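Local coordinates for protein acetylene hydratase (Pelobacter acetylenicus, PDB 2E7Z) that catalyses the hydration of acetylene to acetaldehyde with a tungsten-bis(molybdopterin guanine dinucleotide) cofactor and a [4Fe-4S] cluster, at residues A[399-402]-A[406-409]; A[355-360]-A[388-393]; A[85-90]-A[450-455]; A[68-73]-A[434-439]. All blocks are in the same frame, centred on the assembly; numbering follows the deposited sequence.

Interactions 1, 3 and 4 gather round one mixed sheet, in which strands 408-412, 435-440 and 452-455 run side by side in parallel. The centres of interactions 3 and 4 are about 9 Å apart and those of 1 and 4 about 14 Å, and backbone bonds between the strands join both pairs. The centre of interaction 2 is about 27 Å from that of interaction 3 but about 15 Å from that of interaction 1, with which it shares helix 391-400. Along the chain, 68-73 and 85-90 come early and meet 434-439 and 450-455 only after interactions 2 and 1 have closed in turn. Distant parts of the sequence are thereby brought to a sheet that carries cofactor-binding Tyr-439.

Interaction 1 (A[399-402]-A[406-409]); sequences ATEK and VKAF. With NA (sodium ion), chain B.
Glu-401 and Lys-407 meet in a salt bridge across the short connection from helix 391-400 to strand 408-412. NZ of Lys-407 lies 2.9 Å from OE2 of Glu-401, approaching from above the carboxylate plane, 64° out of it. OE2 also binds a sodium ion at 2.1 Å, and is thus gripped by an ammonium group and a metal together. Glu-401 is the first residue to leave the helix, with a positive phi of 71°, and its side chain, extended beyond CG, ends at the lysine. The tight side of the contact belongs to Lys-407, a buried residue whose side chain packs against Ile-94 and Tyr-98 of helix 80-98. A bend at chi2 (-73°) turns the chain toward the carboxylate, and NZ also donates to the backbone O of Asn-432. The other side is watery: sodium carries three waters, one of them 2.2 Å from the ion and weakly bonded to NZ, and one further ligand from elsewhere in the structure. An acetate ion, probably a crystallisation component, lies close to Glu-401. A methionine in place of Lys-407 would probably leave Glu-401 OE2 with sodium but without the ammonium group, and the carbonyl of Asn-432 without this donor. A long, flexible base suits the place because it can pack along its length and end as a cation. Two positive partners on one oxygen imply that Glu-401 is probably kept ionised here, its charge shared between the metal and the lysine amine.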
# COMPACT_ATOMS: atom_id res chain seq x y z
N ALA A 399 2.84 -7.47 21.90
CA ALA A 399 4.08 -7.55 22.66
C ALA A 399 3.90 -7.34 24.16
O ALA A 399 4.53 -8.00 24.97
CB ALA A 399 5.09 -6.51 22.11
N THR A 400 3.06 -6.37 24.53
CA THR A 400 2.97 -5.92 25.93
C THR A 400 1.68 -6.30 26.64
O THR A 400 1.58 -6.14 27.85
CB THR A 400 3.10 -4.38 26.07
OG1 THR A 400 1.97 -3.75 25.48
CG2 THR A 400 4.42 -3.89 25.43
N GLU A 401 0.69 -6.74 25.87
CA GLU A 401 -0.65 -7.04 26.39
C GLU A 401 -1.42 -5.77 26.77
O GLU A 401 -2.47 -5.84 27.43
CB GLU A 401 -0.64 -8.06 27.56
CG GLU A 401 0.20 -9.28 27.20
CD GLU A 401 -0.18 -10.54 27.94
OE1 GLU A 401 -1.26 -10.57 28.54
OE2 GLU A 401 0.62 -11.50 27.89
N LYS A 402 -0.95 -4.58 26.35
CA LYS A 402 -1.64 -3.30 26.64
C LYS A 402 -2.00 -2.63 25.33
O LYS A 402 -1.19 -2.64 24.38
CB LYS A 402 -0.75 -2.39 27.48
CG LYS A 402 -0.50 -2.92 28.89
CD LYS A 402 -1.75 -2.89 29.74
CE LYS A 402 -1.46 -3.43 31.14
NZ LYS A 402 -2.64 -4.08 31.71
N VAL A 406 -3.50 -9.23 22.58
CA VAL A 406 -3.77 -9.86 21.28
C VAL A 406 -2.91 -11.13 21.28
O VAL A 406 -1.70 -11.05 21.57
CB VAL A 406 -3.38 -8.95 20.12
CG1 VAL A 406 -3.39 -9.70 18.78
CG2 VAL A 406 -4.33 -7.76 20.08
N LYS A 407 -3.54 -12.28 21.05
CA LYS A 407 -2.90 -13.57 21.28
C LYS A 407 -3.05 -14.52 20.12
O LYS A 407 -2.40 -15.56 20.15
CB LYS A 407 -3.48 -14.22 22.56
CG LYS A 407 -3.00 -13.49 23.82
CD LYS A 407 -1.53 -13.76 24.11
CE LYS A 407 -1.13 -13.05 25.39
NZ LYS A 407 0.28 -13.37 25.65
N ALA A 408 -3.88 -14.19 19.13
CA ALA A 408 -3.91 -14.94 17.87
C ALA A 408 -3.60 -13.97 16.73
O ALA A 408 -4.09 -12.85 16.75
CB ALA A 408 -5.26 -15.62 17.62
N PHE A 409 -2.82 -14.42 15.75
CA PHE A 409 -2.40 -13.55 14.66
C PHE A 409 -2.39 -14.33 13.34
O PHE A 409 -1.76 -15.40 13.24
CB PHE A 409 -1.05 -12.91 14.99
CG PHE A 409 -0.57 -11.91 13.96
CD1 PHE A 409 0.22 -12.28 12.87
CD2 PHE A 409 -0.93 -10.57 14.10
CE1 PHE A 409 0.65 -11.32 11.95
CE2 PHE A 409 -0.46 -9.60 13.19
CZ PHE A 409 0.29 -9.98 12.11
NA NA B . 2.00 -12.34 29.17
O HOH W 1 2.63 -13.64 27.55
O HOH W 2 3.38 -10.91 28.60
O HOH W 3 3.42 -13.26 30.43

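Interaction 2 (A[355-360]-A[388-393]); sequences ETYPFL and MANPTA
The N-terminus of helix 391-400, capped by Asn-390, rests against loop 355-360, where Tyr-357 and Leu-360 meet it. Asn-390 holds the N-cap position: its OD1 accepts from the backbone N of Ala-393 at 3.0 Å, in the carbonyl plane and on a lone pair, so the amide takes up an N-H that the first helical turn leaves without a backbone acceptor. With CG anti to its own N (chi1 178°), the side chain rises toward the loop. There ND2 comes 4.1 Å from CB of Tyr-357, ring and amide planes being 26° apart. ND2 also donates to Tyr-136 OH and Gly-712 O, which fixes the rotation of the amide and leaves OD1 facing the helix. Asparagine suits the place because one flat group can accept from the helix and donate away from it. The tyrosine hydroxyl, at the far end of the ring, is bonded to Asp-704.

At the other end of the contact the backbone N of Met-388 donates to O of Leu-360 at 2.9 Å, in a nearly straight bond of 175°. The two side chains run alongside each other in the same direction, CD1 of the leucine 4.1 Å from CE of the methionine. The pair lies a shell out from the cofactor, the methionine side chain being about 8 Å from that of cofactor-binding Tyr-420 and about 11 Å from the cofactor itself. One water donates to Met-388 O and, weakly, to Tyr-357 O. Another bridges loop and cap, donating to Asn-390 OD1 at 2.8 Å and lying 2.7 Å from Thr-356 OG1.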
# COMPACT_ATOMS: atom_id res chain seq x y z
N GLU A 355 -7.20 4.68 20.71
CA GLU A 355 -6.71 5.48 21.81
C GLU A 355 -5.42 6.25 21.50
O GLU A 355 -4.97 7.05 22.33
CB GLU A 355 -6.51 4.61 23.07
CG GLU A 355 -7.75 3.88 23.56
CD GLU A 355 -8.96 4.77 23.78
OE1 GLU A 355 -8.84 5.85 24.41
OE2 GLU A 355 -10.06 4.38 23.32
N THR A 356 -4.85 6.05 20.30
CA THR A 356 -3.59 6.67 19.95
C THR A 356 -3.66 7.45 18.65
O THR A 356 -3.39 8.66 18.65
CB THR A 356 -2.46 5.62 19.83
OG1 THR A 356 -2.87 4.57 18.94
CG2 THR A 356 -2.13 5.04 21.21
N TYR A 357 -4.07 6.77 17.58
CA TYR A 357 -4.26 7.37 16.26
C TYR A 357 -5.60 6.92 15.68
O TYR A 357 -5.67 6.07 14.79
CB TYR A 357 -3.10 7.02 15.34
CG TYR A 357 -1.81 7.55 15.86
CD1 TYR A 357 -1.41 8.84 15.57
CD2 TYR A 357 -0.95 6.72 16.62
CE1 TYR A 357 -0.21 9.34 16.05
CE2 TYR A 357 0.24 7.21 17.11
CZ TYR A 357 0.60 8.53 16.83
OH TYR A 357 1.79 9.02 17.32
N PRO A 358 -6.68 7.48 16.22
CA PRO A 358 -8.02 7.02 15.84
C PRO A 358 -8.45 7.29 14.39
O PRO A 358 -9.42 6.70 13.93
CB PRO A 358 -8.94 7.78 16.83
CG PRO A 358 -8.13 9.00 17.17
CD PRO A 358 -6.74 8.49 17.30
N PHE A 359 -7.80 8.21 13.70
CA PHE A 359 -8.27 8.62 12.36
C PHE A 359 -8.75 7.44 11.48
O PHE A 359 -9.87 7.42 11.00
CB PHE A 359 -7.20 9.47 11.67
CG PHE A 359 -7.51 9.81 10.22
CD1 PHE A 359 -8.83 9.99 9.79
CD2 PHE A 359 -6.48 10.00 9.33
CE1 PHE A 359 -9.11 10.29 8.44
CE2 PHE A 359 -6.75 10.33 7.98
CZ PHE A 359 -8.07 10.47 7.55
N LEU A 360 -7.88 6.45 11.27
CA LEU A 360 -8.18 5.40 10.30
C LEU A 360 -9.01 4.23 10.85
O LEU A 360 -9.35 3.28 10.12
CB LEU A 360 -6.88 4.93 9.65
CG LEU A 360 -6.16 5.98 8.77
CD1 LEU A 360 -4.74 5.56 8.39
CD2 LEU A 360 -7.01 6.39 7.52
N MET A 388 -9.25 0.37 10.08
CA MET A 388 -8.01 -0.37 10.32
C MET A 388 -7.43 -0.12 11.69
O MET A 388 -7.38 1.02 12.20
CB MET A 388 -6.95 0.00 9.27
CG MET A 388 -7.45 -0.06 7.83
SD MET A 388 -6.13 0.22 6.62
CE MET A 388 -6.01 2.03 6.63
N ALA A 389 -6.90 -1.20 12.26
CA ALA A 389 -6.08 -1.06 13.44
C ALA A 389 -4.76 -0.41 13.08
O ALA A 389 -4.18 -0.70 12.04
CB ALA A 389 -5.83 -2.45 14.08
N ASN A 390 -4.25 0.41 13.97
CA ASN A 390 -2.96 1.04 13.78
C ASN A 390 -1.89 -0.04 14.00
O ASN A 390 -1.92 -0.73 15.01
CB ASN A 390 -2.76 2.14 14.81
CG ASN A 390 -1.41 2.81 14.70
OD1 ASN A 390 -0.52 2.48 15.46
ND2 ASN A 390 -1.27 3.76 13.76
N PRO A 391 -0.95 -0.23 13.05
CA PRO A 391 0.04 -1.31 13.24
C PRO A 391 0.87 -1.21 14.51
O PRO A 391 1.12 -2.22 15.17
CB PRO A 391 0.93 -1.19 11.98
CG PRO A 391 -0.05 -0.62 10.96
CD PRO A 391 -0.77 0.42 11.75
N THR A 392 1.34 -0.01 14.86
CA THR A 392 2.12 0.13 16.07
C THR A 392 1.27 -0.27 17.28
O THR A 392 1.75 -0.95 18.17
CB THR A 392 2.62 1.61 16.20
OG1 THR A 392 3.46 1.90 15.07
CG2 THR A 392 3.40 1.81 17.49
N ALA A 393 0.01 0.17 17.33
CA ALA A 393 -0.86 -0.26 18.43
C ALA A 393 -1.05 -1.78 18.44
O ALA A 393 -1.08 -2.41 19.51
CB ALA A 393 -2.22 0.43 18.37
O HOH W 4 -0.58 3.48 18.04
O HOH W 5 -5.76 3.22 13.02

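Interaction 3 (A[85-90]-A[450-455]); sequences DEIAEK and ADYVLP
A buried helix-on-sheet contact joins helix 80-98 to strand 452-455, with Tyr-452 meeting both Ile-87 and Glu-86. The short segments run at 133° to each other, their axes 11.1 Å apart. Tyr-452 OH donates to OE1 of Glu-86 over 2.6 Å, using the anti lone pair of the carboxylate, which stands at the edge of the ring with its own plane turned 71° away. OE1 also forms a salt bridge with Lys-64, and OE2 accepts from Gln-82, so both oxygens are held. Over one face of the ring slides Ile-87: its CG1 makes a CH-pi contact 3.9 Å from the ring centroid, on the side of CD1. CD1 of Ile-87 lies by the root of the ring, near CG and CB of Tyr-452, and 4.1 Å from CD1 of Leu-454. Tyrosine suits the site by offering a flat face to the isoleucine and a donor to the acid; a phenylalanine here would probably leave Glu-86 OE1 to Lys-64 alone of the partners named, and the ring tip without its polar tie to the helix. Helix 491-501 closes the apolar corner with Leu-498 against Ile-87 and Phe-494 against Leu-454, while Val-437 of strand 435-440 touches both.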
# COMPACT_ATOMS: atom_id res chain seq x y z
N ASP A 85 -8.97 -27.90 11.94
CA ASP A 85 -9.53 -28.33 13.21
C ASP A 85 -8.72 -27.76 14.38
O ASP A 85 -9.29 -27.23 15.34
CB ASP A 85 -9.51 -29.85 13.32
CG ASP A 85 -10.62 -30.53 12.52
OD1 ASP A 85 -11.50 -29.83 11.94
OD2 ASP A 85 -10.61 -31.78 12.48
N GLU A 86 -7.40 -27.86 14.27
CA GLU A 86 -6.53 -27.41 15.36
C GLU A 86 -6.53 -25.89 15.50
O GLU A 86 -6.54 -25.37 16.61
CB GLU A 86 -5.11 -27.94 15.18
CG GLU A 86 -5.07 -29.46 15.35
CD GLU A 86 -3.68 -30.07 15.22
OE1 GLU A 86 -2.68 -29.31 15.17
OE2 GLU A 86 -3.57 -31.32 15.16
N ILE A 87 -6.50 -25.20 14.37
CA ILE A 87 -6.55 -23.74 14.38
C ILE A 87 -7.84 -23.27 15.06
O ILE A 87 -7.82 -22.40 15.95
CB ILE A 87 -6.38 -23.19 12.96
CG1 ILE A 87 -4.93 -23.38 12.49
CG2 ILE A 87 -6.73 -21.71 12.90
CD1 ILE A 87 -4.75 -23.25 10.97
N ALA A 88 -8.98 -23.88 14.69
CA ALA A 88 -10.27 -23.49 15.27
C ALA A 88 -10.32 -23.79 16.77
O ALA A 88 -10.77 -22.96 17.58
CB ALA A 88 -11.42 -24.19 14.55
N GLU A 89 -9.82 -24.97 17.15
CA GLU A 89 -9.81 -25.33 18.56
C GLU A 89 -8.99 -24.33 19.38
O GLU A 89 -9.43 -23.88 20.44
CB GLU A 89 -9.24 -26.74 18.74
CG GLU A 89 -9.12 -27.17 20.21
CD GLU A 89 -8.33 -28.46 20.38
OE1 GLU A 89 -7.65 -28.91 19.42
OE2 GLU A 89 -8.39 -29.02 21.50
N LYS A 90 -7.80 -23.99 18.89
CA LYS A 90 -6.94 -23.06 19.62
C LYS A 90 -7.50 -21.64 19.62
O LYS A 90 -7.46 -20.95 20.64
CB LYS A 90 -5.52 -23.07 19.05
CG LYS A 90 -4.56 -22.19 19.84
CD LYS A 90 -3.14 -22.75 19.90
CE LYS A 90 -2.50 -22.40 21.24
NZ LYS A 90 -1.05 -22.69 21.30
N ALA A 450 5.33 -19.10 12.65
CA ALA A 450 3.96 -19.56 12.74
C ALA A 450 3.81 -20.89 13.48
O ALA A 450 4.78 -21.65 13.58
CB ALA A 450 3.34 -19.64 11.37
N ASP A 451 2.59 -21.15 13.96
CA ASP A 451 2.20 -22.51 14.39
C ASP A 451 1.81 -23.36 13.18
O ASP A 451 2.01 -24.58 13.15
CB ASP A 451 1.05 -22.45 15.37
CG ASP A 451 1.46 -21.77 16.65
OD1 ASP A 451 2.13 -22.41 17.50
OD2 ASP A 451 1.14 -20.59 16.82
N TYR A 452 1.22 -22.72 12.17
CA TYR A 452 0.74 -23.38 10.95
C TYR A 452 1.03 -22.51 9.76
O TYR A 452 0.74 -21.29 9.80
CB TYR A 452 -0.80 -23.63 10.99
CG TYR A 452 -1.23 -24.46 12.18
CD1 TYR A 452 -1.53 -23.86 13.40
CD2 TYR A 452 -1.28 -25.86 12.08
CE1 TYR A 452 -1.88 -24.59 14.51
CE2 TYR A 452 -1.60 -26.64 13.19
CZ TYR A 452 -1.88 -25.99 14.39
OH TYR A 452 -2.20 -26.74 15.50
N VAL A 453 1.60 -23.14 8.72
CA VAL A 453 1.82 -22.45 7.46
C VAL A 453 0.90 -23.12 6.46
O VAL A 453 0.92 -24.35 6.31
CB VAL A 453 3.28 -22.51 7.04
CG1 VAL A 453 3.50 -21.79 5.68
CG2 VAL A 453 4.17 -21.88 8.11
N LEU A 454 0.05 -22.33 5.82
CA LEU A 454 -0.98 -22.85 4.93
C LEU A 454 -0.68 -22.42 3.52
O LEU A 454 -0.38 -21.28 3.28
CB LEU A 454 -2.37 -22.39 5.35
CG LEU A 454 -2.76 -22.79 6.76
CD1 LEU A 454 -4.13 -22.20 7.05
CD2 LEU A 454 -2.81 -24.30 6.90
N PRO A 455 -0.70 -23.37 2.56
CA PRO A 455 -0.33 -23.04 1.20
C PRO A 455 -1.36 -22.31 0.37
O PRO A 455 -2.47 -22.80 0.15
CB PRO A 455 -0.07 -24.41 0.57
CG PRO A 455 -1.02 -25.32 1.29
CD PRO A 455 -1.01 -24.81 2.73
O HOH W 6 1.36 -22.14 20.14

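Interaction 4 (A[68-73]-A[434-439]); sequences SKRGEQ and DLVVCY. With MGD (2-amino-5,6-dimercapto-7-methyl-3,7,8a,9-tetrahydro-8-oxa-1,3,9,10-tetraaza-anthracen-4-one guanosine dinucleotide), chain E.
The guanidinium of Arg-70 lies with one face against Val-436, whose CG2 stands 3.5 Å above its plane, toward the rim and nearest NH1. At the edge, in plane, is the backbone O of Asp-434, 3.6 Å from NH2. A second flat group, the ring of Tyr-439 at the other end of segment 434-439, has the guanine amine N2 of the cofactor over one face, 3.4 Å from CD2. The same N2 donates to the backbone O of Tyr-439 at 3.2 Å and 162°, so this residue binds the guanine by its carbonyl and its ring face together. Valine suits its place opposite the arginine because its branch presents a compact methyl to a flat cation without competing for its N-H groups. Those are used elsewhere: NH1 forms a salt bridge with Asp-451 and donates to Leu-449 O, while NH2 donates to Gln-433 O. The chain reaches there by leaving CG anti to the backbone N (chi1 -178°) and then bending at chi3.

Arg-70 projects from a type II turn, Lys-69 to Glu-72, in which Gly-71 takes a positive phi that would press a side chain against the preceding carbonyl. Gln-73 NE2 braces the turn by donating to Gly-71 O at 2.8 Å, and Glu-72 OE1 accepts from Ser-68 N at 2.9 Å. The turn links strands 63-65 and 75-77 at one margin of the sheet. Strand 435-440 lies farther in, between 408-412 and 452-455, while helix 80-98 packs on it through Ile-94 and Ile-87.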
# COMPACT_ATOMS: atom_id res chain seq x y z
N SER A 68 9.37 -26.93 20.09
CA SER A 68 8.99 -26.61 21.46
C SER A 68 9.09 -25.10 21.74
O SER A 68 8.80 -24.65 22.85
CB SER A 68 9.86 -27.37 22.46
OG SER A 68 11.21 -27.07 22.22
N LYS A 69 9.52 -24.32 20.75
CA LYS A 69 9.59 -22.86 20.90
C LYS A 69 9.19 -22.19 19.59
O LYS A 69 9.60 -22.63 18.52
CB LYS A 69 10.99 -22.42 21.35
CG LYS A 69 11.06 -20.92 21.76
CD LYS A 69 12.45 -20.55 22.24
CE LYS A 69 12.54 -19.07 22.60
NZ LYS A 69 13.89 -18.77 23.18
N ARG A 70 8.43 -21.10 19.66
CA ARG A 70 8.07 -20.40 18.45
C ARG A 70 9.35 -19.93 17.75
O ARG A 70 10.25 -19.41 18.42
CB ARG A 70 7.16 -19.21 18.76
CG ARG A 70 6.72 -18.49 17.52
CD ARG A 70 5.67 -17.42 17.79
NE ARG A 70 4.53 -17.93 18.55
CZ ARG A 70 3.57 -18.71 18.05
NH1 ARG A 70 3.60 -19.10 16.78
NH2 ARG A 70 2.53 -19.06 18.84
N GLY A 71 9.39 -20.09 16.43
CA GLY A 71 10.60 -19.81 15.62
C GLY A 71 11.54 -20.97 15.40
O GLY A 71 12.41 -20.86 14.55
N GLU A 72 11.34 -22.05 16.13
CA GLU A 72 12.14 -23.26 15.88
C GLU A 72 11.68 -23.92 14.58
O GLU A 72 10.47 -24.13 14.39
CB GLU A 72 11.99 -24.24 17.03
CG GLU A 72 12.76 -25.55 16.84
CD GLU A 72 12.46 -26.56 17.94
OE1 GLU A 72 11.91 -26.17 18.99
OE2 GLU A 72 12.79 -27.75 17.74
N GLN A 73 12.63 -24.24 13.70
CA GLN A 73 12.26 -24.75 12.39
C GLN A 73 12.09 -26.27 12.42
O GLN A 73 12.95 -27.03 11.93
CB GLN A 73 13.27 -24.30 11.33
CG GLN A 73 13.34 -22.77 11.25
CD GLN A 73 11.98 -22.13 10.99
OE1 GLN A 73 11.40 -22.33 9.91
NE2 GLN A 73 11.44 -21.39 11.97
N ASP A 434 -0.16 -16.83 21.17
CA ASP A 434 -0.52 -18.22 21.45
C ASP A 434 -0.84 -18.98 20.15
O ASP A 434 -0.69 -20.20 20.10
CB ASP A 434 -1.74 -18.26 22.38
CG ASP A 434 -1.42 -17.80 23.77
OD1 ASP A 434 -0.26 -17.95 24.21
OD2 ASP A 434 -2.34 -17.30 24.43
N LEU A 435 -1.22 -18.27 19.09
CA LEU A 435 -1.52 -18.88 17.79
C LEU A 435 -1.12 -17.94 16.68
O LEU A 435 -1.58 -16.80 16.66
CB LEU A 435 -3.02 -19.19 17.67
CG LEU A 435 -3.51 -19.72 16.31
CD1 LEU A 435 -2.92 -21.10 15.98
CD2 LEU A 435 -5.02 -19.84 16.31
N VAL A 436 -0.30 -18.43 15.76
CA VAL A 436 0.05 -17.68 14.55
C VAL A 436 -0.20 -18.57 13.35
O VAL A 436 0.26 -19.73 13.32
CB VAL A 436 1.52 -17.20 14.56
CG1 VAL A 436 1.95 -16.54 13.25
CG2 VAL A 436 1.76 -16.31 15.77
N VAL A 437 -0.97 -18.07 12.39
CA VAL A 437 -1.22 -18.80 11.15
C VAL A 437 -0.73 -17.94 9.99
O VAL A 437 -1.05 -16.75 9.93
CB VAL A 437 -2.73 -19.06 10.98
CG1 VAL A 437 -3.04 -19.70 9.61
CG2 VAL A 437 -3.31 -19.89 12.15
N CYS A 438 0.08 -18.51 9.11
CA CYS A 438 0.61 -17.80 7.96
C CYS A 438 0.16 -18.45 6.68
O CYS A 438 0.50 -19.62 6.47
CB CYS A 438 2.14 -17.66 8.05
SG CYS A 438 2.85 -16.74 6.68
N TYR A 439 -0.61 -17.74 5.86
CA TYR A 439 -1.14 -18.26 4.60
C TYR A 439 -0.32 -17.61 3.49
O TYR A 439 -0.43 -16.41 3.21
CB TYR A 439 -2.65 -17.96 4.52
CG TYR A 439 -3.30 -18.25 3.19
CD1 TYR A 439 -3.51 -19.56 2.75
CD2 TYR A 439 -3.74 -17.20 2.37
CE1 TYR A 439 -4.13 -19.81 1.53
CE2 TYR A 439 -4.35 -17.46 1.17
CZ TYR A 439 -4.55 -18.75 0.75
OH TYR A 439 -5.13 -18.94 -0.49
PB MGD E . 5.22 -8.36 1.61
O1B MGD E . 5.43 -7.76 2.97
O2B MGD E . 6.39 -8.71 0.76
O3B MGD E . 4.30 -7.42 0.69
O3A MGD E . 3.06 -5.37 1.46
PA MGD E . 2.81 -6.86 0.89
O1A MGD E . 2.22 -6.84 -0.49
O2A MGD E . 2.11 -7.59 1.99
O5' MGD E . 4.33 -9.68 1.85
C5' MGD E . 3.62 -10.24 0.76
C4' MGD E . 3.56 -11.73 1.01
O4' MGD E . 2.59 -12.28 0.10
C3' MGD E . 4.85 -12.47 0.66
O3' MGD E . 5.29 -13.20 1.82
C2' MGD E . 4.52 -13.40 -0.52
O2' MGD E . 5.20 -14.67 -0.55
C1' MGD E . 3.04 -13.59 -0.33
N9 MGD E . 2.25 -13.86 -1.54
C8 MGD E . 2.40 -13.32 -2.77
N7 MGD E . 1.43 -13.73 -3.60
C5 MGD E . 0.59 -14.50 -2.87
C6 MGD E . -0.63 -15.24 -3.10
O6 MGD E . -1.18 -15.26 -4.22
N1 MGD E . -1.15 -15.88 -2.03
C2 MGD E . -0.59 -15.95 -0.83
N2 MGD E . -1.23 -16.63 0.16
N3 MGD E . 0.54 -15.30 -0.55
C4 MGD E . 1.13 -14.58 -1.52
C10 MGD E . 3.28 -4.33 0.51
C11 MGD E . 3.13 -3.02 1.25
O11 MGD E . 4.22 -2.97 2.16
C12 MGD E . 3.16 -1.86 0.29
S12 MGD E . 2.09 -1.88 -1.04
C13 MGD E . 3.97 -0.81 0.50
S13 MGD E . 4.14 0.45 -0.63
C14 MGD E . 4.82 -0.67 1.73
N15 MGD E . 6.24 -0.83 1.45
C16 MGD E . 7.03 -0.83 2.56
C17 MGD E . 8.40 -0.31 2.59
O17 MGD E . 8.92 0.17 1.56
N18 MGD E . 9.07 -0.37 3.76
C19 MGD E . 8.53 -0.88 4.90
N19 MGD E . 9.25 -0.92 6.04
N20 MGD E . 7.29 -1.39 4.93
C21 MGD E . 6.52 -1.37 3.83
N22 MGD E . 5.28 -1.85 3.89
C23 MGD E . 4.35 -1.69 2.78